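Local structure of 16S rRNA methylase (7JLZ) at residues 50-55 against 75-80; 101-106 against 118-123; 174-179 against 206-211. The protein probably methylates N1 of adenine 1408 in the 16S rRNA of the 30S ribosomal subunit, a modification that confers aminoglycoside resistance. All blocks are in the same frame, centred on the assembly; numbering follows the deposited sequence. Where two conformers were deposited one is given.

All three contacts lie along or beside one seven-stranded mixed sheet of Rossmann-like methyltransferase type. Contact 1 (50-55 with 75-80) is a buried parallel pairing at one border of the sheet, and contact 3 (174-179 with 206-211) is an antiparallel pairing at the other, largely at the surface, their centres about 23 Å apart. Both are held by backbone hydrogen bonds; isoleucines pack contact 1, whereas contact 3 has an apolar face and a polar one and carries a beta bulge. Contact 2 (101-106 with 118-123) is buried too, but has no hydrogen bond between its segments and rests on side-chain packing. Trp103 NE1 ties it to Ile54 O of contact 1, and Lys211 of contact 3 reaches Ser122 O.

Contact 1: 50-55 against 75-80; sequences LFIGIE and NAIYIL
Strands 50-55 and 76-80 run parallel, axes 4.7 Å apart at closest, and five backbone hydrogen bonds join segments 50-55 and 75-80. The straightest, from Phe51 N to Asn75 O (2.8 Å, 177°), opens the series; the others follow through Ile77 N, Gly53 N, Ile79 N and Glu55 N, each donor lying nearly along the C=O axis of its acceptor. The tight part is the isoleucine face. Ile52 and Ile77 lie side by side, and Ile77 turns CG1 anti to its backbone N (chi1 -170°), which leaves CG2 in the crowded position, pressed to 3.4 Å from Ile52 CG1. Ile79 CD1 crosses obliquely to Ile52 CG2 at 3.5 Å, also tight. The other face is looser between the strands: Gly53 lacks a side chain, Ala76 and Tyr78 bring little side chain against 50-55, and the side chain of partly exposed Leu80 meets backbone, CD2 lying 3.6 Å from Glu55 O. This is the parallel pair of a beta-alpha-beta unit whose helix 58-70 packs on Ala76, Tyr78 and Glu55. Tyr78 OH bonds Ser68 of that helix, helix 37-45 touches Phe51, Ala76 and Tyr78, and strand 26-31 flanks 50-55, with Glu55 OE2 accepting from Gly32 N.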
ATOM      1  N   LEU A  50      -7.160   8.611  -8.043  1.00 31.39           N
ATOM      2  CA  LEU A  50      -6.253   7.778  -8.825  1.00 31.77           C
ATOM      3  C   LEU A  50      -5.574   6.781  -7.893  1.00 28.66           C
ATOM      4  O   LEU A  50      -4.948   7.176  -6.903  1.00 30.26           O
ATOM      5  CB  LEU A  50      -5.216   8.639  -9.548  1.00 26.65           C
ATOM      6  CG  LEU A  50      -4.152   7.892 -10.362  1.00 28.10           C
ATOM      7  CD1 LEU A  50      -4.762   7.140 -11.531  1.00 28.87           C
ATOM      8  CD2 LEU A  50      -3.088   8.890 -10.853  1.00 31.69           C
ATOM      9  N   PHE A  51      -5.690   5.494  -8.202  1.00 24.42           N
ATOM     10  CA  PHE A  51      -5.063   4.448  -7.404  1.00 22.27           C
ATOM     11  C   PHE A  51      -3.888   3.853  -8.166  1.00 25.91           C
ATOM     12  O   PHE A  51      -4.036   3.432  -9.320  1.00 26.20           O
ATOM     13  CB  PHE A  51      -6.072   3.349  -7.041  1.00 25.56           C
ATOM     14  CG  PHE A  51      -7.195   3.838  -6.158  1.00 27.21           C
ATOM     15  CD1 PHE A  51      -8.322   4.421  -6.713  1.00 24.97           C
ATOM     16  CD2 PHE A  51      -7.111   3.733  -4.774  1.00 27.49           C
ATOM     17  CE1 PHE A  51      -9.350   4.891  -5.912  1.00 29.00           C
ATOM     18  CE2 PHE A  51      -8.153   4.201  -3.963  1.00 26.84           C
ATOM     19  CZ  PHE A  51      -9.266   4.782  -4.538  1.00 29.27           C
ATOM     20  N   ILE A  52      -2.735   3.779  -7.505  1.00 23.12           N
ATOM     21  CA  ILE A  52      -1.496   3.327  -8.121  1.00 22.30           C
ATOM     22  C   ILE A  52      -0.970   2.136  -7.339  1.00 23.68           C
ATOM     23  O   ILE A  52      -0.575   2.288  -6.179  1.00 27.36           O
ATOM     24  CB  ILE A  52      -0.440   4.441  -8.141  1.00 22.23           C
ATOM     25  CG1 ILE A  52      -1.034   5.687  -8.797  1.00 23.52           C
ATOM     26  CG2 ILE A  52       0.817   3.940  -8.827  1.00 22.84           C
ATOM     27  CD1 ILE A  52      -0.066   6.887  -8.858  1.00 29.10           C
ATOM     28  N   GLY A  53      -0.915   0.968  -7.976  1.00 21.86           N
ATOM     29  CA  GLY A  53      -0.287  -0.203  -7.378  1.00 23.14           C
ATOM     30  C   GLY A  53       1.151  -0.341  -7.849  1.00 24.55           C
ATOM     31  O   GLY A  53       1.444  -0.145  -9.028  1.00 26.13           O
ATOM     32  N   ILE A  54       2.049  -0.699  -6.924  1.00 24.16           N
ATOM     33  CA  ILE A  54       3.469  -0.879  -7.236  1.00 21.59           C
ATOM     34  C   ILE A  54       3.935  -2.236  -6.721  1.00 25.71           C
ATOM     35  O   ILE A  54       3.875  -2.495  -5.513  1.00 27.91           O
ATOM     36  CB  ILE A  54       4.329   0.239  -6.624  1.00 22.98           C
ATOM     37  CG1 ILE A  54       3.733   1.606  -6.979  1.00 22.65           C
ATOM     38  CG2 ILE A  54       5.773   0.139  -7.127  1.00 25.07           C
ATOM     39  CD1 ILE A  54       4.460   2.779  -6.294  1.00 28.58           C
ATOM     40  N   GLU A  55       4.413  -3.083  -7.626  1.00 21.58           N
ATOM     41  CA  GLU A  55       4.954  -4.395  -7.295  1.00 22.01           C
ATOM     42  C   GLU A  55       6.164  -4.709  -8.164  1.00 22.50           C
ATOM     43  O   GLU A  55       6.302  -4.172  -9.266  1.00 23.50           O
ATOM     44  CB  GLU A  55       3.900  -5.503  -7.465  1.00 21.04           C
ATOM     45  CG  GLU A  55       2.689  -5.319  -6.555  1.00 24.15           C
ATOM     46  CD  GLU A  55       3.017  -5.458  -5.070  1.00 24.36           C
ATOM     47  OE1 GLU A  55       3.938  -6.223  -4.722  1.00 26.72           O
ATOM     48  OE2 GLU A  55       2.341  -4.773  -4.259  1.00 28.19           O
ATOM     49  N   ASN A  75      -8.771   5.080 -13.686  1.00 31.65           N
ATOM     50  CA  ASN A  75      -8.137   5.591 -12.479  1.00 34.45           C
ATOM     51  C   ASN A  75      -7.401   4.506 -11.705  1.00 33.97           C
ATOM     52  O   ASN A  75      -7.136   4.676 -10.508  1.00 32.73           O
ATOM     53  CB  ASN A  75      -9.170   6.282 -11.586  1.00 35.70           C
ATOM     54  CG  ASN A  75     -10.296   5.353 -11.158  1.00 35.09           C
ATOM     55  OD1 ASN A  75     -10.725   4.471 -11.909  1.00 35.29           O
ATOM     56  ND2 ASN A  75     -10.787   5.558  -9.942  1.00 36.77           N
ATOM     57  N   ALA A  76      -7.071   3.397 -12.364  1.00 32.17           N
ATOM     58  CA  ALA A  76      -6.224   2.353 -11.801  1.00 30.27           C
ATOM     59  C   ALA A  76      -4.992   2.227 -12.687  1.00 32.38           C
ATOM     60  O   ALA A  76      -5.120   2.026 -13.897  1.00 36.78           O
ATOM     61  CB  ALA A  76      -6.972   1.020 -11.708  1.00 31.45           C
ATOM     62  N   ILE A  77      -3.810   2.370 -12.095  1.00 29.13           N
ATOM     63  CA  ILE A  77      -2.565   2.212 -12.831  0.59 26.92           C
ATOM     64  C   ILE A  77      -1.629   1.324 -12.021  1.00 26.17           C
ATOM     65  O   ILE A  77      -1.668   1.310 -10.784  1.00 27.24           O
ATOM     66  CB  ILE A  77      -1.931   3.582 -13.158  0.59 28.64           C
ATOM     67  CG1 ILE A  77      -0.770   3.425 -14.137  0.59 29.80           C
ATOM     68  CG2 ILE A  77      -1.488   4.288 -11.902  0.59 27.30           C
ATOM     69  CD1 ILE A  77      -0.084   4.726 -14.450  0.59 33.14           C
ATOM     70  N   TYR A  78      -0.802   0.551 -12.736  1.00 24.81           N
ATOM     71  CA  TYR A  78       0.030  -0.490 -12.148  1.00 22.29           C
ATOM     72  C   TYR A  78       1.465  -0.329 -12.620  1.00 25.46           C
ATOM     73  O   TYR A  78       1.715  -0.273 -13.826  1.00 26.27           O
ATOM     74  CB  TYR A  78      -0.499  -1.885 -12.527  1.00 26.19           C
ATOM     75  CG  TYR A  78      -1.949  -2.076 -12.134  1.00 25.05           C
ATOM     76  CD1 TYR A  78      -2.987  -1.628 -12.961  1.00 26.61           C
ATOM     77  CD2 TYR A  78      -2.284  -2.691 -10.934  1.00 30.07           C
ATOM     78  CE1 TYR A  78      -4.313  -1.780 -12.593  1.00 29.23           C
ATOM     79  CE2 TYR A  78      -3.617  -2.864 -10.563  1.00 28.01           C
ATOM     80  CZ  TYR A  78      -4.623  -2.404 -11.400  1.00 29.35           C
ATOM     81  OH  TYR A  78      -5.946  -2.561 -11.044  1.00 33.63           O
ATOM     82  N   ILE A  79       2.405  -0.272 -11.673  1.00 23.97           N
ATOM     83  CA  ILE A  79       3.776   0.157 -11.945  1.00 24.26           C
ATOM     84  C   ILE A  79       4.765  -0.842 -11.361  1.00 25.65           C
ATOM     85  O   ILE A  79       4.546  -1.391 -10.275  1.00 24.05           O
ATOM     86  CB  ILE A  79       4.027   1.567 -11.358  1.00 25.67           C
ATOM     87  CG1 ILE A  79       3.099   2.578 -12.026  1.00 32.54           C
ATOM     88  CG2 ILE A  79       5.496   2.013 -11.509  1.00 30.05           C
ATOM     89  CD1 ILE A  79       3.157   3.914 -11.386  1.00 41.91           C
ATOM     90  N   LEU A  80       5.863  -1.073 -12.076  1.00 23.08           N
ATOM     91  CA  LEU A  80       6.942  -1.895 -11.543  1.00 23.15           C
ATOM     92  C   LEU A  80       7.740  -1.101 -10.515  1.00 31.19           C
ATOM     93  O   LEU A  80       8.156   0.033 -10.782  1.00 30.02           O
ATOM     94  CB  LEU A  80       7.878  -2.364 -12.652  1.00 28.27           C
ATOM     95  CG  LEU A  80       7.419  -3.446 -13.602  1.00 31.44           C
ATOM     96  CD1 LEU A  80       8.586  -3.815 -14.505  1.00 36.96           C
ATOM     97  CD2 LEU A  80       6.913  -4.658 -12.820  1.00 30.70           C
TER

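Contact 2: 101-106 against 118-123; sequences LPWGSL and NSLISN
Trp103 and Leu106 of the loop 101-106 meet Asn118, Leu120 and Ile121 of 118-123, with no hydrogen bond between the two segments. Trp103 has CG anti to its backbone N (chi1 -166°), so the indole reaches toward the helix and presents its six-membered edge: CZ3 meets Leu120 CD2 at 3.9 Å, with the methyl near the ring plane and the two side chains crossing at about a right angle. Leu120 also has CG anti to N (chi1 173°), which, with chi2, brings CD2 to that edge. Leu106 has the same first torsion (chi1 -171°), and although its CB does not point at the helix, its CD1 swings in to touch Ile121 CG1 at 4.0 Å and Asn118 OD1 at 3.7 Å. Ile121 places CG1 beside its backbone N, so that CG1 and CD1 both come up to this methyl. Asn118 brings its amide to the loop, where OD1 accepts a hydrogen bond from Leu107 N, a polar tie directly beside the apolar packing. The indole N-H is spent on Ile54 O. Residues 103-106 form a type II' beta turn, closed by Leu106 N to Trp103 O at 3.2 Å, with Gly104 at positive phi. The cis peptide before Pro102 and this turn shape the loop that follows strand 94-100, at the C-terminal ends of the parallel strands of a Rossmann-like sheet, where class I methyltransferases commonly build their active site.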
ATOM      1  N   LEU A 101       1.356  -5.173   4.413  1.00 27.87           N
ATOM      2  CA  LEU A 101       2.623  -5.861   4.577  1.00 30.93           C
ATOM      3  C   LEU A 101       2.452  -7.357   4.294  1.00 31.42           C
ATOM      4  O   LEU A 101       1.353  -7.903   4.429  1.00 30.66           O
ATOM      5  CB  LEU A 101       3.183  -5.623   5.981  1.00 28.35           C
ATOM      6  CG  LEU A 101       3.757  -4.212   6.189  1.00 30.77           C
ATOM      7  CD1 LEU A 101       4.250  -4.044   7.614  1.00 35.37           C
ATOM      8  CD2 LEU A 101       4.884  -3.938   5.221  1.00 29.57           C
ATOM      9  N   PRO A 102       3.513  -8.035   3.846  1.00 28.10           N
ATOM     10  CA  PRO A 102       4.837  -7.490   3.542  1.00 29.65           C
ATOM     11  C   PRO A 102       4.934  -6.859   2.162  1.00 31.25           C
ATOM     12  O   PRO A 102       4.140  -7.156   1.264  1.00 31.31           O
ATOM     13  CB  PRO A 102       5.734  -8.719   3.627  1.00 32.22           C
ATOM     14  CG  PRO A 102       4.847  -9.832   3.167  1.00 35.12           C
ATOM     15  CD  PRO A 102       3.489  -9.509   3.724  1.00 31.14           C
ATOM     16  N   TRP A 103       5.908  -5.960   2.004  1.00 32.44           N
ATOM     17  CA  TRP A 103       6.272  -5.425   0.696  1.00 30.70           C
ATOM     18  C   TRP A 103       7.797  -5.413   0.681  1.00 33.00           C
ATOM     19  O   TRP A 103       8.435  -4.376   0.848  1.00 34.65           O
ATOM     20  CB  TRP A 103       5.672  -4.041   0.451  1.00 28.07           C
ATOM     21  CG  TRP A 103       5.722  -3.590  -0.990  1.00 27.26           C
ATOM     22  CD1 TRP A 103       5.052  -4.149  -2.048  1.00 27.70           C
ATOM     23  CD2 TRP A 103       6.463  -2.482  -1.532  1.00 29.28           C
ATOM     24  NE1 TRP A 103       5.328  -3.454  -3.204  1.00 28.26           N
ATOM     25  CE2 TRP A 103       6.197  -2.436  -2.915  1.00 27.73           C
ATOM     26  CE3 TRP A 103       7.331  -1.534  -0.983  1.00 26.68           C
ATOM     27  CZ2 TRP A 103       6.753  -1.474  -3.752  1.00 25.25           C
ATOM     28  CZ3 TRP A 103       7.885  -0.578  -1.818  1.00 27.16           C
ATOM     29  CH2 TRP A 103       7.593  -0.557  -3.185  1.00 27.50           C
ATOM     30  N   GLY A 104       8.381  -6.594   0.501  1.00 36.85           N
ATOM     31  CA  GLY A 104       9.829  -6.680   0.409  1.00 35.99           C
ATOM     32  C   GLY A 104      10.471  -6.338   1.735  1.00 34.54           C
ATOM     33  O   GLY A 104      10.061  -6.823   2.794  1.00 38.26           O
ATOM     34  N   SER A 105      11.480  -5.471   1.687  1.00 35.31           N
ATOM     35  CA  SER A 105      12.214  -5.084   2.884  1.00 34.29           C
ATOM     36  C   SER A 105      11.511  -4.004   3.699  1.00 35.50           C
ATOM     37  O   SER A 105      11.997  -3.658   4.780  1.00 35.83           O
ATOM     38  CB  SER A 105      13.605  -4.597   2.495  1.00 39.78           C
ATOM     39  OG  SER A 105      13.493  -3.529   1.570  1.00 38.52           O
ATOM     40  N   LEU A 106      10.397  -3.459   3.216  1.00 33.81           N
ATOM     41  CA  LEU A 106       9.772  -2.316   3.875  1.00 32.31           C
ATOM     42  C   LEU A 106       9.237  -2.715   5.246  1.00 32.36           C
ATOM     43  O   LEU A 106       8.398  -3.618   5.351  1.00 36.46           O
ATOM     44  CB  LEU A 106       8.644  -1.766   3.007  1.00 33.01           C
ATOM     45  CG  LEU A 106       8.065  -0.436   3.482  1.00 33.72           C
ATOM     46  CD1 LEU A 106       9.163   0.625   3.552  1.00 38.06           C
ATOM     47  CD2 LEU A 106       6.930   0.017   2.584  1.00 35.03           C
ATOM     48  N   ASN A 118      13.174   2.741   5.331  1.00 51.62           N
ATOM     49  CA  ASN A 118      11.786   3.015   5.690  1.00 45.31           C
ATOM     50  C   ASN A 118      11.393   4.472   5.471  1.00 45.95           C
ATOM     51  O   ASN A 118      10.193   4.774   5.485  1.00 41.30           O
ATOM     52  CB  ASN A 118      11.516   2.605   7.143  1.00 40.33           C
ATOM     53  CG  ASN A 118      11.615   1.091   7.364  1.00 42.89           C
ATOM     54  OD1 ASN A 118      11.444   0.293   6.436  1.00 41.71           O
ATOM     55  ND2 ASN A 118      11.888   0.696   8.606  1.00 46.22           N
ATOM     56  N   SER A 119      12.362   5.370   5.249  1.00 47.70           N
ATOM     57  CA  SER A 119      12.066   6.765   4.928  1.00 45.14           C
ATOM     58  C   SER A 119      11.298   6.915   3.619  1.00 36.02           C
ATOM     59  O   SER A 119      10.797   8.009   3.330  1.00 35.56           O
ATOM     60  CB  SER A 119      13.361   7.576   4.852  1.00 41.58           C
ATOM     61  OG  SER A 119      14.036   7.352   3.631  1.00 43.29           O
ATOM     62  N   LEU A 120      11.212   5.851   2.817  1.00 33.50           N
ATOM     63  CA  LEU A 120      10.378   5.869   1.623  1.00 31.74           C
ATOM     64  C   LEU A 120       8.940   6.234   1.951  1.00 31.17           C
ATOM     65  O   LEU A 120       8.278   6.921   1.166  1.00 37.29           O
ATOM     66  CB  LEU A 120      10.441   4.502   0.946  1.00 31.81           C
ATOM     67  CG  LEU A 120       9.513   4.253  -0.239  1.00 31.78           C
ATOM     68  CD1 LEU A 120       9.933   5.117  -1.411  1.00 31.07           C
ATOM     69  CD2 LEU A 120       9.531   2.785  -0.622  1.00 31.31           C
ATOM     70  N   ILE A 121       8.445   5.793   3.109  1.00 30.51           N
ATOM     71  CA  ILE A 121       7.037   5.986   3.458  1.00 28.63           C
ATOM     72  C   ILE A 121       6.696   7.470   3.520  1.00 33.38           C
ATOM     73  O   ILE A 121       5.745   7.940   2.885  1.00 34.43           O
ATOM     74  CB  ILE A 121       6.723   5.278   4.787  1.00 37.08           C
ATOM     75  CG1 ILE A 121       6.862   3.768   4.613  1.00 33.26           C
ATOM     76  CG2 ILE A 121       5.324   5.628   5.278  1.00 39.45           C
ATOM     77  CD1 ILE A 121       6.768   3.008   5.922  1.00 33.59           C
ATOM     78  N   SER A 122       7.467   8.235   4.285  1.00 34.90           N
ATOM     79  CA  SER A 122       7.179   9.658   4.387  0.58 38.19           C
ATOM     80  C   SER A 122       7.442  10.376   3.070  1.00 35.61           C
ATOM     81  O   SER A 122       6.774  11.363   2.762  1.00 45.26           O
ATOM     82  CB  SER A 122       8.000  10.280   5.515  0.58 41.01           C
ATOM     83  OG  SER A 122       7.254  11.289   6.171  0.58 42.01           O
ATOM     84  N   ASN A 123       8.396   9.890   2.274  1.00 33.77           N
ATOM     85  CA  ASN A 123       8.740  10.590   1.041  1.00 32.87           C
ATOM     86  C   ASN A 123       7.779  10.292  -0.105  1.00 31.99           C
ATOM     87  O   ASN A 123       7.721  11.070  -1.057  1.00 32.75           O
ATOM     88  CB  ASN A 123      10.182  10.274   0.635  1.00 32.10           C
ATOM     89  CG  ASN A 123      11.194  11.054   1.470  1.00 43.03           C
ATOM     90  OD1 ASN A 123      10.842  11.656   2.484  1.00 47.28           O
ATOM     91  ND2 ASN A 123      12.440  11.056   1.043  1.00 48.62           N
TER

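Contact 3: 174-179 against 206-211; sequences LTEFGS and QLKFKK
Backbone hydrogen bonds define this antiparallel pairing, which a classic beta bulge interrupts. Gly178 and Gln206 form a pair hydrogen-bonded in both directions, with Gln206 N to Gly178 O at 2.8 Å. At the bulge, Thr175 and Glu176 both face Lys208: its O accepts from Thr175 N at 2.8 Å and, longer, from Glu176 N at 3.3 Å, both above the carbonyl plane, and Lys208 N returns a bond to Glu176 O. Thr175 OG1, in the crowded position (chi1 65°), adds a weak third bond to Lys208 O. Apolar contacts occupy the face of Leu174, Phe177, Leu207 and Phe209. Leu174 CD1 sits off-centre over the Phe209 ring as a CH-pi contact, 3.7 Å from CE2, while Leu207 CG meets the Phe177 ring edge at CD1 (3.7 Å). Thr175 CG2 rests on Lys210 CG at 3.7 Å. On the polar face Glu176 and Lys208 run side by side, extended, with OE1 4.2 Å from NZ, too far for a salt bridge. Strand 172-179 borders the sheet; 205-211 lies between it and 129-135, to which the backbones of Leu207 and Phe209 hydrogen-bond at Ile133 and Cys131. Helix 156-168 packs on the apolar face through Leu159, Ile164 and Phe167.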
ATOM      1  N   LEU A 174       0.591   7.889  14.981  1.00 36.87           N
ATOM      2  CA  LEU A 174      -0.583   7.025  14.914  1.00 34.63           C
ATOM      3  C   LEU A 174      -1.854   7.811  15.224  1.00 35.32           C
ATOM      4  O   LEU A 174      -1.937   8.512  16.240  1.00 37.82           O
ATOM      5  CB  LEU A 174      -0.432   5.865  15.892  1.00 33.81           C
ATOM      6  CG  LEU A 174      -1.620   4.896  15.971  1.00 37.99           C
ATOM      7  CD1 LEU A 174      -1.639   4.008  14.746  1.00 38.82           C
ATOM      8  CD2 LEU A 174      -1.601   4.080  17.256  1.00 41.17           C
ATOM      9  N   THR A 175      -2.852   7.688  14.347  1.00 32.01           N
ATOM     10  CA  THR A 175      -4.141   8.322  14.550  1.00 33.90           C
ATOM     11  C   THR A 175      -5.290   7.339  14.716  1.00 32.79           C
ATOM     12  O   THR A 175      -6.305   7.705  15.316  1.00 34.47           O
ATOM     13  CB  THR A 175      -4.480   9.266  13.385  1.00 34.82           C
ATOM     14  OG1 THR A 175      -4.636   8.517  12.176  1.00 34.60           O
ATOM     15  CG2 THR A 175      -3.387  10.319  13.196  1.00 37.21           C
ATOM     16  N   GLU A 176      -5.165   6.117  14.202  1.00 31.33           N
ATOM     17  CA  GLU A 176      -6.234   5.137  14.296  1.00 32.00           C
ATOM     18  C   GLU A 176      -5.628   3.749  14.394  1.00 28.33           C
ATOM     19  O   GLU A 176      -4.585   3.460  13.790  1.00 30.79           O
ATOM     20  CB  GLU A 176      -7.174   5.185  13.090  1.00 42.30           C
ATOM     21  CG  GLU A 176      -7.974   6.455  12.932  1.00 50.92           C
ATOM     22  CD  GLU A 176      -9.136   6.278  11.976  1.00 58.19           C
ATOM     23  OE1 GLU A 176      -9.550   5.121  11.762  1.00 60.08           O
ATOM     24  OE2 GLU A 176      -9.634   7.292  11.443  1.00 61.79           O
ATOM     25  N   PHE A 177      -6.322   2.878  15.127  1.00 31.84           N
ATOM     26  CA  PHE A 177      -5.969   1.467  15.200  1.00 32.26           C
ATOM     27  C   PHE A 177      -7.256   0.672  15.273  1.00 32.73           C
ATOM     28  O   PHE A 177      -8.180   1.068  15.979  1.00 35.61           O
ATOM     29  CB  PHE A 177      -5.106   1.153  16.431  1.00 37.50           C
ATOM     30  CG  PHE A 177      -4.973  -0.319  16.726  1.00 44.05           C
ATOM     31  CD1 PHE A 177      -3.974  -1.069  16.136  1.00 45.67           C
ATOM     32  CD2 PHE A 177      -5.845  -0.947  17.609  1.00 47.66           C
ATOM     33  CE1 PHE A 177      -3.854  -2.422  16.407  1.00 43.35           C
ATOM     34  CE2 PHE A 177      -5.726  -2.296  17.882  1.00 49.78           C
ATOM     35  CZ  PHE A 177      -4.726  -3.030  17.279  1.00 46.54           C
ATOM     36  N   GLY A 178      -7.315  -0.459  14.582  1.00 32.25           N
ATOM     37  CA  GLY A 178      -8.486  -1.308  14.749  1.00 33.24           C
ATOM     38  C   GLY A 178      -8.349  -2.619  14.008  1.00 32.56           C
ATOM     39  O   GLY A 178      -7.401  -2.846  13.253  1.00 30.51           O
ATOM     40  N   SER A 179      -9.319  -3.493  14.250  1.00 39.37           N
ATOM     41  CA  SER A 179      -9.363  -4.769  13.550  1.00 36.57           C
ATOM     42  C   SER A 179      -9.955  -4.604  12.156  1.00 43.66           C
ATOM     43  O   SER A 179     -10.827  -3.764  11.923  1.00 50.53           O
ATOM     44  CB  SER A 179     -10.203  -5.787  14.332  1.00 42.05           C
ATOM     45  OG  SER A 179      -9.708  -5.978  15.643  1.00 52.96           O
ATOM     46  N   GLN A 206      -5.593  -2.787  11.073  1.00 29.00           N
ATOM     47  CA  GLN A 206      -5.458  -1.579  10.269  1.00 27.81           C
ATOM     48  C   GLN A 206      -4.957  -0.465  11.176  1.00 27.24           C
ATOM     49  O   GLN A 206      -5.533  -0.224  12.232  1.00 29.07           O
ATOM     50  CB  GLN A 206      -6.819  -1.212   9.682  1.00 34.09           C
ATOM     51  CG  GLN A 206      -6.829  -0.175   8.590  1.00 48.00           C
ATOM     52  CD  GLN A 206      -8.247   0.106   8.124  1.00 58.24           C
ATOM     53  OE1 GLN A 206      -9.090   0.538   8.912  1.00 64.59           O
ATOM     54  NE2 GLN A 206      -8.525  -0.161   6.850  1.00 58.82           N
ATOM     55  N   LEU A 207      -3.900   0.220  10.759  1.00 28.36           N
ATOM     56  CA  LEU A 207      -3.342   1.328  11.519  1.00 27.13           C
ATOM     57  C   LEU A 207      -3.232   2.504  10.570  1.00 26.80           C
ATOM     58  O   LEU A 207      -2.793   2.329   9.431  1.00 28.40           O
ATOM     59  CB  LEU A 207      -1.955   0.984  12.092  1.00 30.09           C
ATOM     60  CG  LEU A 207      -1.833  -0.000  13.259  1.00 33.64           C
ATOM     61  CD1 LEU A 207      -2.148  -1.432  12.826  1.00 37.26           C
ATOM     62  CD2 LEU A 207      -0.448   0.073  13.872  1.00 33.02           C
ATOM     63  N   LYS A 208      -3.652   3.687  11.020  1.00 26.59           N
ATOM     64  CA  LYS A 208      -3.553   4.897  10.211  1.00 25.55           C
ATOM     65  C   LYS A 208      -2.645   5.898  10.901  1.00 30.03           C
ATOM     66  O   LYS A 208      -2.603   5.979  12.129  1.00 30.77           O
ATOM     67  CB  LYS A 208      -4.923   5.539   9.960  1.00 28.66           C
ATOM     68  CG  LYS A 208      -5.832   4.604   9.153  1.00 36.69           C
ATOM     69  CD  LYS A 208      -7.139   5.259   8.744  1.00 44.33           C
ATOM     70  CE  LYS A 208      -7.972   4.296   7.897  1.00 51.24           C
ATOM     71  NZ  LYS A 208      -9.329   4.830   7.577  1.00 56.88           N
ATOM     72  N   PHE A 209      -1.921   6.658  10.085  1.00 30.74           N
ATOM     73  CA  PHE A 209      -0.935   7.608  10.573  1.00 30.32           C
ATOM     74  C   PHE A 209      -1.023   8.886   9.762  1.00 34.86           C
ATOM     75  O   PHE A 209      -1.512   8.902   8.630  1.00 33.72           O
ATOM     76  CB  PHE A 209       0.504   7.077  10.464  1.00 29.47           C
ATOM     77  CG  PHE A 209       0.700   5.689  11.020  1.00 33.25           C
ATOM     78  CD1 PHE A 209       0.373   4.568  10.271  1.00 30.49           C
ATOM     79  CD2 PHE A 209       1.244   5.514  12.278  1.00 32.03           C
ATOM     80  CE1 PHE A 209       0.566   3.302  10.778  1.00 30.63           C
ATOM     81  CE2 PHE A 209       1.443   4.255  12.784  1.00 33.51           C
ATOM     82  CZ  PHE A 209       1.101   3.147  12.032  1.00 32.31           C
ATOM     83  N   LYS A 210      -0.533   9.961  10.362  1.00 31.60           N
ATOM     84  CA  LYS A 210      -0.158  11.148   9.612  1.00 35.18           C
ATOM     85  C   LYS A 210       1.322  11.418   9.849  1.00 36.69           C
ATOM     86  O   LYS A 210       1.963  10.804  10.703  1.00 38.50           O
ATOM     87  CB  LYS A 210      -1.023  12.352  10.001  1.00 37.55           C
ATOM     88  CG  LYS A 210      -1.095  12.619  11.482  1.00 44.65           C
ATOM     89  CD  LYS A 210      -1.920  13.875  11.754  1.00 52.76           C
ATOM     90  CE  LYS A 210      -2.091  14.133  13.241  1.00 57.97           C
ATOM     91  NZ  LYS A 210      -2.850  15.400  13.489  1.00 65.78           N
ATOM     92  N   LYS A 211       1.887  12.313   9.050  1.00 39.38           N
ATOM     93  CA  LYS A 211       3.291  12.650   9.231  1.00 43.12           C
ATOM     94  C   LYS A 211       3.515  13.384  10.543  1.00 46.51           C
ATOM     95  O   LYS A 211       2.677  14.170  11.000  1.00 49.67           O
ATOM     96  CB  LYS A 211       3.787  13.518   8.089  1.00 43.36           C
ATOM     97  CG  LYS A 211       3.849  12.825   6.776  1.00 38.36           C
ATOM     98  CD  LYS A 211       4.549  13.751   5.808  1.00 42.16           C
ATOM     99  CE  LYS A 211       4.869  13.062   4.526  1.00 40.97           C
ATOM    100  NZ  LYS A 211       5.885  13.870   3.798  1.00 36.51           N
TER